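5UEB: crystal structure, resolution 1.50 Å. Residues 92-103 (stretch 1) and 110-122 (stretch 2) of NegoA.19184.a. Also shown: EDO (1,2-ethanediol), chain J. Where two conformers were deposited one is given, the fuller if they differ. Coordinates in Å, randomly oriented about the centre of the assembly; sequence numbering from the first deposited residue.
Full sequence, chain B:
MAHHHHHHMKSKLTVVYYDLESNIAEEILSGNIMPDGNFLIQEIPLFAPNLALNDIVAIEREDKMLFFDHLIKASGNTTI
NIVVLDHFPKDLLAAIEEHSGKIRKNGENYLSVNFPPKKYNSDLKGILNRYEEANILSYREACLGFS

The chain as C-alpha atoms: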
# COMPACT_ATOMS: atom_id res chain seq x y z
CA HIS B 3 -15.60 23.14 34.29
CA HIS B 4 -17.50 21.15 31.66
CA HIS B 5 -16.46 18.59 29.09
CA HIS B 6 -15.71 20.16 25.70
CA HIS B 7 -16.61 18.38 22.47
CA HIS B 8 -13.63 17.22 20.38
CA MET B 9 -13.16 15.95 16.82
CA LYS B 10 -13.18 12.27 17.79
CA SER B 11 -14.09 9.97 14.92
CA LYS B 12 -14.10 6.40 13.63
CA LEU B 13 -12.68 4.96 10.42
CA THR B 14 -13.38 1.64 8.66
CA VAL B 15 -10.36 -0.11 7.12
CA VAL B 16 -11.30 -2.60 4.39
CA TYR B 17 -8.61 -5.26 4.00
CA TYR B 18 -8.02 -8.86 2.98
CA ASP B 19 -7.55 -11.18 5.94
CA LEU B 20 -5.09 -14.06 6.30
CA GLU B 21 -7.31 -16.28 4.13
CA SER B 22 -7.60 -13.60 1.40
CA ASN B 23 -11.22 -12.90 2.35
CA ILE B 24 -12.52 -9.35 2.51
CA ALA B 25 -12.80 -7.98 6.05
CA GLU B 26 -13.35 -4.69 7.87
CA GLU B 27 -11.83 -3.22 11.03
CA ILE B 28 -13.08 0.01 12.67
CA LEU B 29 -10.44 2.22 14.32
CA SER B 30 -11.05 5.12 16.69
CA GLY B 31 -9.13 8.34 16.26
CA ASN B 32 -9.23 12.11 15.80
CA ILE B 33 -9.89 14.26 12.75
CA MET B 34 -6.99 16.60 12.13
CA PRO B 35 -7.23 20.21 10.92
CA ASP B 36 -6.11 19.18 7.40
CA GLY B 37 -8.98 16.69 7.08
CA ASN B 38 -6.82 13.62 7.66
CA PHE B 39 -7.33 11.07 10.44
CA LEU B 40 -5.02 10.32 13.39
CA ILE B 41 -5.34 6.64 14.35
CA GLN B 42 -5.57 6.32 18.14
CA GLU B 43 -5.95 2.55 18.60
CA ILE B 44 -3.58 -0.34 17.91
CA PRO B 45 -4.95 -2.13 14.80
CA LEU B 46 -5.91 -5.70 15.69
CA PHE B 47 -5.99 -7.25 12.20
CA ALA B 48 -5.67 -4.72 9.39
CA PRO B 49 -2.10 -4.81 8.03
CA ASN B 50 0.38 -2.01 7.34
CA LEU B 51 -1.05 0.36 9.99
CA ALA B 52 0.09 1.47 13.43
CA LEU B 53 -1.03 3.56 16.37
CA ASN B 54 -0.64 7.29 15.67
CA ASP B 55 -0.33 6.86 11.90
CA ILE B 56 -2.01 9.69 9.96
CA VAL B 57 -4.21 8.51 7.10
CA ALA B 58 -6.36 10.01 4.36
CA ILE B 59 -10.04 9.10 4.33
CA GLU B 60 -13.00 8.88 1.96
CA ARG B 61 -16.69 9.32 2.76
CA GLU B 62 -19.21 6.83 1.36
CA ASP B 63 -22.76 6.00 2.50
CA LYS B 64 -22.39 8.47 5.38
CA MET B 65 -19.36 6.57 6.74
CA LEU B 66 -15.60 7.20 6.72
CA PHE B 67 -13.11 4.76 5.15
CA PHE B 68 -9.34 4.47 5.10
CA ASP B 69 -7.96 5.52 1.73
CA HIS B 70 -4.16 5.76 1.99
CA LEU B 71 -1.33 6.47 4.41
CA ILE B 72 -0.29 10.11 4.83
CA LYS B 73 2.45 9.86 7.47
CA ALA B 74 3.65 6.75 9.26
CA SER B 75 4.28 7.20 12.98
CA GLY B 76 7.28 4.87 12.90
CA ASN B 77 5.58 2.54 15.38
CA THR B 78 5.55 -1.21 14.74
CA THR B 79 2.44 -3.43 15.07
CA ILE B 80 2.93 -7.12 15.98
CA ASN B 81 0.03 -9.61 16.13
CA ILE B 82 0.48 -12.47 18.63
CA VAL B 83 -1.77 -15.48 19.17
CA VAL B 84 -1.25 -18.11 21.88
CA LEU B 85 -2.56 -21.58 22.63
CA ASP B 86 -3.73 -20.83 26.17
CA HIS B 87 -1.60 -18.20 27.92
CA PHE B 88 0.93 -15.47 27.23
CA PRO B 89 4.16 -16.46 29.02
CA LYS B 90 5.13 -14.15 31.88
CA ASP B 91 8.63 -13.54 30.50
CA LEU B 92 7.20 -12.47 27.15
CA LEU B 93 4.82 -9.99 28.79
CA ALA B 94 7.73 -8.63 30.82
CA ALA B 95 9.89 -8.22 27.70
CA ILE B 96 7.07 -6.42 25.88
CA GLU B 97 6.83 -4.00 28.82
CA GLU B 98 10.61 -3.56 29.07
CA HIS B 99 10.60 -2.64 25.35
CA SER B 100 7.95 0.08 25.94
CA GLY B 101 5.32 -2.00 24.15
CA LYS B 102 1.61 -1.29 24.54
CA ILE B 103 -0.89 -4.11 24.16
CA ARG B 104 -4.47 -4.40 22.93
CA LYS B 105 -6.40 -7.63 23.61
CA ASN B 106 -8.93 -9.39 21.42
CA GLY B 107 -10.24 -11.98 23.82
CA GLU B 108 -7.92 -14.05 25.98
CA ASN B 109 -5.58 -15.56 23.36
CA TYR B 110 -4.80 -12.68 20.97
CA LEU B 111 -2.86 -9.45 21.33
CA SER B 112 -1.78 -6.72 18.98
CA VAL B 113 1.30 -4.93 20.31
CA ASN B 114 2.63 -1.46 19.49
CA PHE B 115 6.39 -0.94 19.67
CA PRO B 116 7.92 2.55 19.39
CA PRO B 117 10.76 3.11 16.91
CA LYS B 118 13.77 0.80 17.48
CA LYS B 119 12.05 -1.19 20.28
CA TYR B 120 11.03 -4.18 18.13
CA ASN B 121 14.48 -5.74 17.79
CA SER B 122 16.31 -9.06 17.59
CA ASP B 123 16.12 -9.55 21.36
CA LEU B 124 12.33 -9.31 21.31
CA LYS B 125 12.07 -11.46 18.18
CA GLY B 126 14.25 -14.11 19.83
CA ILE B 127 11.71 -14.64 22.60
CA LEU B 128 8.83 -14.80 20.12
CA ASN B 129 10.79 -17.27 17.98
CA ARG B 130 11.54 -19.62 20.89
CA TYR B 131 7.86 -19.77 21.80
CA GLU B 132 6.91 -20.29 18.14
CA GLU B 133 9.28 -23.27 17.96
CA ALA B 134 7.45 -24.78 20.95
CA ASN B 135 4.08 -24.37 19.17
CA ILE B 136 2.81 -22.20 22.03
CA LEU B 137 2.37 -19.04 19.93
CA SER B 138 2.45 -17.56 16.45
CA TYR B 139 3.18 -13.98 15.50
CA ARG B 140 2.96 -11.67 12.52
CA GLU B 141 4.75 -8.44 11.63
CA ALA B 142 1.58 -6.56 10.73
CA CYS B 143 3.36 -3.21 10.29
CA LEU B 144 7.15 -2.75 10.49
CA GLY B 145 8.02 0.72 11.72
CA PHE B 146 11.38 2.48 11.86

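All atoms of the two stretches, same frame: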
# COMPACT_ATOMS: atom_id res chain seq x y z
N LEU B 92 7.51 -13.23 28.35
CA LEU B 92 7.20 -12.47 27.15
C LEU B 92 6.48 -11.17 27.49
O LEU B 92 6.80 -10.12 26.92
CB LEU B 92 6.35 -13.33 26.20
CG LEU B 92 5.79 -12.57 25.00
CD1 LEU B 92 6.91 -12.04 24.13
CD2 LEU B 92 4.86 -13.47 24.19
N LEU B 93 5.50 -11.21 28.39
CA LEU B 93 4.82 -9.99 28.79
C LEU B 93 5.80 -9.00 29.41
O LEU B 93 5.72 -7.79 29.17
CB LEU B 93 3.69 -10.30 29.76
CG LEU B 93 2.55 -11.15 29.17
CD1 LEU B 93 1.52 -11.48 30.24
CD2 LEU B 93 1.90 -10.45 27.99
N ALA B 94 6.75 -9.50 30.21
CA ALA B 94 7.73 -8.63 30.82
C ALA B 94 8.64 -7.99 29.77
O ALA B 94 8.97 -6.80 29.87
CB ALA B 94 8.56 -9.42 31.84
N ALA B 95 9.04 -8.76 28.76
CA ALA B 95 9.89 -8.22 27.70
C ALA B 95 9.15 -7.16 26.90
O ALA B 95 9.72 -6.12 26.56
CB ALA B 95 10.37 -9.34 26.79
N ILE B 96 7.88 -7.42 26.57
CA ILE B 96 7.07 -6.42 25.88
C ILE B 96 7.08 -5.11 26.66
O ILE B 96 7.30 -4.03 26.09
CB ILE B 96 5.65 -6.94 25.63
CG1 ILE B 96 5.69 -8.06 24.59
CG2 ILE B 96 4.72 -5.79 25.22
CD1 ILE B 96 4.37 -8.81 24.44
N GLU B 97 6.85 -5.19 27.97
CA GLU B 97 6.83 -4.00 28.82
C GLU B 97 8.20 -3.33 28.89
O GLU B 97 8.31 -2.11 28.83
CB GLU B 97 6.33 -4.37 30.21
CG GLU B 97 6.48 -3.28 31.27
CD GLU B 97 5.61 -2.07 31.01
OE1 GLU B 97 5.97 -0.97 31.49
OE2 GLU B 97 4.58 -2.22 30.32
N GLU B 98 9.27 -4.13 29.00
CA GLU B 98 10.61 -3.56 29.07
C GLU B 98 10.97 -2.83 27.78
O GLU B 98 11.76 -1.87 27.81
CB GLU B 98 11.65 -4.63 29.41
N HIS B 99 10.40 -3.27 26.65
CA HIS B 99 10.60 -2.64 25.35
C HIS B 99 9.58 -1.54 25.06
O HIS B 99 9.40 -1.17 23.90
CB HIS B 99 10.56 -3.70 24.25
CG HIS B 99 11.77 -4.59 24.21
ND1 HIS B 99 12.58 -4.68 23.10
CD2 HIS B 99 12.31 -5.41 25.14
CE1 HIS B 99 13.57 -5.52 23.35
NE2 HIS B 99 13.43 -5.98 24.58
N SER B 100 8.91 -1.02 26.09
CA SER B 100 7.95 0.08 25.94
C SER B 100 6.79 -0.29 25.02
O SER B 100 6.20 0.58 24.36
CB SER B 100 8.61 1.38 25.49
OG SER B 100 9.58 1.81 26.44
N GLY B 101 6.44 -1.57 24.97
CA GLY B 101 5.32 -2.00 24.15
C GLY B 101 4.00 -1.76 24.85
O GLY B 101 3.89 -1.84 26.07
N LYS B 102 2.97 -1.44 24.05
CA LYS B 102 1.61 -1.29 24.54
C LYS B 102 0.76 -2.36 23.89
O LYS B 102 0.95 -2.67 22.71
CB LYS B 102 1.05 0.09 24.17
CG LYS B 102 1.74 1.25 24.89
CD LYS B 102 1.09 2.57 24.51
CE LYS B 102 1.95 3.76 24.91
NZ LYS B 102 1.36 5.04 24.41
N ILE B 103 -0.15 -2.95 24.66
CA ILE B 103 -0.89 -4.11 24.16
C ILE B 103 -2.37 -3.77 24.04
O ILE B 103 -2.92 -2.94 24.78
CB ILE B 103 -0.66 -5.37 25.02
CG1 ILE B 103 -1.31 -5.24 26.38
CG2 ILE B 103 0.84 -5.64 25.17
CD1 ILE B 103 -1.19 -6.49 27.23
N TYR B 110 -5.29 -13.48 22.09
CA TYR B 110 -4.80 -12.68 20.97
C TYR B 110 -4.45 -11.29 21.46
O TYR B 110 -5.23 -10.67 22.20
CB TYR B 110 -5.86 -12.57 19.87
CG TYR B 110 -5.38 -11.90 18.59
CD1 TYR B 110 -5.39 -10.51 18.44
CD2 TYR B 110 -4.93 -12.66 17.52
CE1 TYR B 110 -4.97 -9.91 17.27
CE2 TYR B 110 -4.50 -12.07 16.35
CZ TYR B 110 -4.53 -10.69 16.22
OH TYR B 110 -4.10 -10.12 15.05
N LEU B 111 -3.30 -10.80 21.03
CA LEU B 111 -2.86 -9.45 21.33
C LEU B 111 -2.32 -8.82 20.06
O LEU B 111 -1.69 -9.49 19.24
CB LEU B 111 -1.67 -9.45 22.32
CG LEU B 111 -1.91 -9.73 23.80
CD1 LEU B 111 -0.58 -9.76 24.54
CD2 LEU B 111 -2.82 -8.66 24.38
N SER B 112 -2.56 -7.53 19.91
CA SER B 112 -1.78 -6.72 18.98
C SER B 112 -0.97 -5.74 19.81
O SER B 112 -1.50 -5.10 20.72
CB SER B 112 -2.70 -6.01 17.98
OG SER B 112 -2.00 -5.64 16.82
N VAL B 113 0.33 -5.64 19.50
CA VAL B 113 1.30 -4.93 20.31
C VAL B 113 1.91 -3.80 19.49
O VAL B 113 2.34 -4.02 18.36
CB VAL B 113 2.41 -5.88 20.81
CG1 VAL B 113 3.40 -5.13 21.69
CG2 VAL B 113 1.78 -7.07 21.54
N ASN B 114 1.95 -2.61 20.08
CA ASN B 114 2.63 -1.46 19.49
C ASN B 114 4.02 -1.33 20.10
O ASN B 114 4.16 -1.28 21.32
CB ASN B 114 1.88 -0.16 19.79
CG ASN B 114 2.53 1.02 19.13
OD1 ASN B 114 2.37 1.24 17.93
ND2 ASN B 114 3.31 1.78 19.91
N PHE B 115 5.03 -1.26 19.24
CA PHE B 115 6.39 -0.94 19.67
C PHE B 115 6.84 0.39 19.09
O PHE B 115 6.75 0.59 17.87
CB PHE B 115 7.38 -2.04 19.24
CG PHE B 115 7.22 -3.33 19.99
CD1 PHE B 115 7.61 -3.43 21.32
CD2 PHE B 115 6.67 -4.45 19.37
CE1 PHE B 115 7.46 -4.62 22.01
CE2 PHE B 115 6.53 -5.64 20.06
CZ PHE B 115 6.92 -5.73 21.38
N PRO B 116 7.37 1.29 19.91
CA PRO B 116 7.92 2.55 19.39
C PRO B 116 9.13 2.29 18.51
O PRO B 116 9.67 1.17 18.51
CB PRO B 116 8.32 3.30 20.67
CG PRO B 116 7.52 2.67 21.77
CD PRO B 116 7.38 1.23 21.38
N PRO B 117 9.57 3.29 17.75
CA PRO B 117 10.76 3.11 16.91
C PRO B 117 11.92 2.48 17.68
O PRO B 117 12.21 2.86 18.81
CB PRO B 117 11.10 4.54 16.47
CG PRO B 117 9.77 5.25 16.48
CD PRO B 117 8.99 4.64 17.61
N LYS B 118 12.57 1.50 17.04
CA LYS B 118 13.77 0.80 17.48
C LYS B 118 13.51 -0.21 18.60
O LYS B 118 14.44 -0.92 18.99
CB LYS B 118 14.94 1.73 17.87
CG LYS B 118 15.21 2.83 16.87
CD LYS B 118 16.42 3.67 17.26
CE LYS B 118 16.67 4.74 16.22
NZ LYS B 118 17.99 5.42 16.41
N LYS B 119 12.29 -0.30 19.14
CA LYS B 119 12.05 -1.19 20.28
C LYS B 119 11.74 -2.62 19.86
O LYS B 119 11.97 -3.55 20.64
CB LYS B 119 10.92 -0.64 21.15
CG LYS B 119 11.25 0.67 21.82
CD LYS B 119 12.41 0.52 22.78
CE LYS B 119 12.75 1.85 23.41
NZ LYS B 119 13.71 1.68 24.52
N TYR B 120 11.21 -2.83 18.66
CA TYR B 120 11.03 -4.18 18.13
C TYR B 120 12.35 -4.59 17.50
O TYR B 120 12.70 -4.15 16.40
CB TYR B 120 9.90 -4.19 17.11
CG TYR B 120 9.65 -5.56 16.50
CD1 TYR B 120 9.15 -6.60 17.27
CD2 TYR B 120 9.93 -5.81 15.16
CE1 TYR B 120 8.94 -7.86 16.73
CE2 TYR B 120 9.71 -7.06 14.61
CZ TYR B 120 9.21 -8.08 15.40
OH TYR B 120 8.99 -9.32 14.84
N ASN B 121 13.12 -5.42 18.21
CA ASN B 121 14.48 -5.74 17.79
C ASN B 121 14.74 -7.23 17.87
O ASN B 121 13.83 -8.02 18.17
CB ASN B 121 15.50 -4.92 18.60
CG ASN B 121 15.42 -5.19 20.11
OD1 ASN B 121 14.85 -6.18 20.55
ND2 ASN B 121 16.02 -4.30 20.90
N SER B 122 15.99 -7.64 17.62
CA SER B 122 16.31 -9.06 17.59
C SER B 122 16.12 -9.72 18.95
O SER B 122 15.77 -10.90 19.01
CB SER B 122 17.74 -9.26 17.06
OG SER B 122 18.71 -8.67 17.91
C1 EDO J . 14.23 -9.08 26.07
O1 EDO J . 15.11 -8.05 25.60
C2 EDO J . 14.00 -8.88 27.56
O2 EDO J . 13.52 -7.55 27.80
O HOH W 1 12.02 0.66 26.54
O HOH W 2 4.15 1.66 22.64

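What pairs the backbones? Lys-102 and Asn-114 form an antiparallel hydrogen-bonded pair: Lys-102 N donates to Asn-114 O at 3.0 Å, and Asn-114 N donates to Lys-102 O at 2.8 Å. Each carbonyl also takes a CA-H contact, Asn-114 O from Gly-101 CA at 3.1 Å and Lys-102 O from Val-113 CA at 3.3 Å. Gly-101 suits its place because a CB there would fall 2.9 Å from Phe-115 CE1, a clash.

How is the end of the helix satisfied? Gly-101 N donates to Ile-96 O at 2.8 Å and Ser-100 N to Glu-97 O at 3.0 Å, so the turn takes up carbonyls from the last helical turn before the strand begins. His-99, the first residue to leave helical geometry, turns its ring to the other stretch: ND1 donates to Lys-119 O at 2.8 Å, nearly straight; a carbonyl only accepts, so ND1 carries a proton. At the other ring nitrogen, His-99 NE2 shares a hydrogen bond of 2.9 Å with O1 of the ethanediol, probably a guest from the crystallisation liquor.

What do the waters add? Water 1 donates to Glu-98 O (2.8 Å), accepts from Lys-119 NZ (2.8 Å) and bonds Ser-100 OG (2.7 Å), joining a carbonyl, an amine and a hydroxyl. Water 2 donates to Ser-100 O (2.9 Å) and Asn-114 O (3.2 Å) and accepts from Asn-114 ND2 (2.9 Å), so ND2 of the buried Asn-114 has a partner.

Which apolar side chains pack between the stretches? Ile-96 CG2 meets Val-113 CG1 at 3.8 Å, and Ile-96 CG1 lies 4.2 Å from Phe-115 CZ. Ile-103 shares a sheet face with Val-113 (CG2 to CG2, 4.0 Å) and reaches Leu-111 CD2 through CD1 at 3.9 Å. Branched and aromatic groups without polar atoms suit this packing, and the whole contact buries 638 Å².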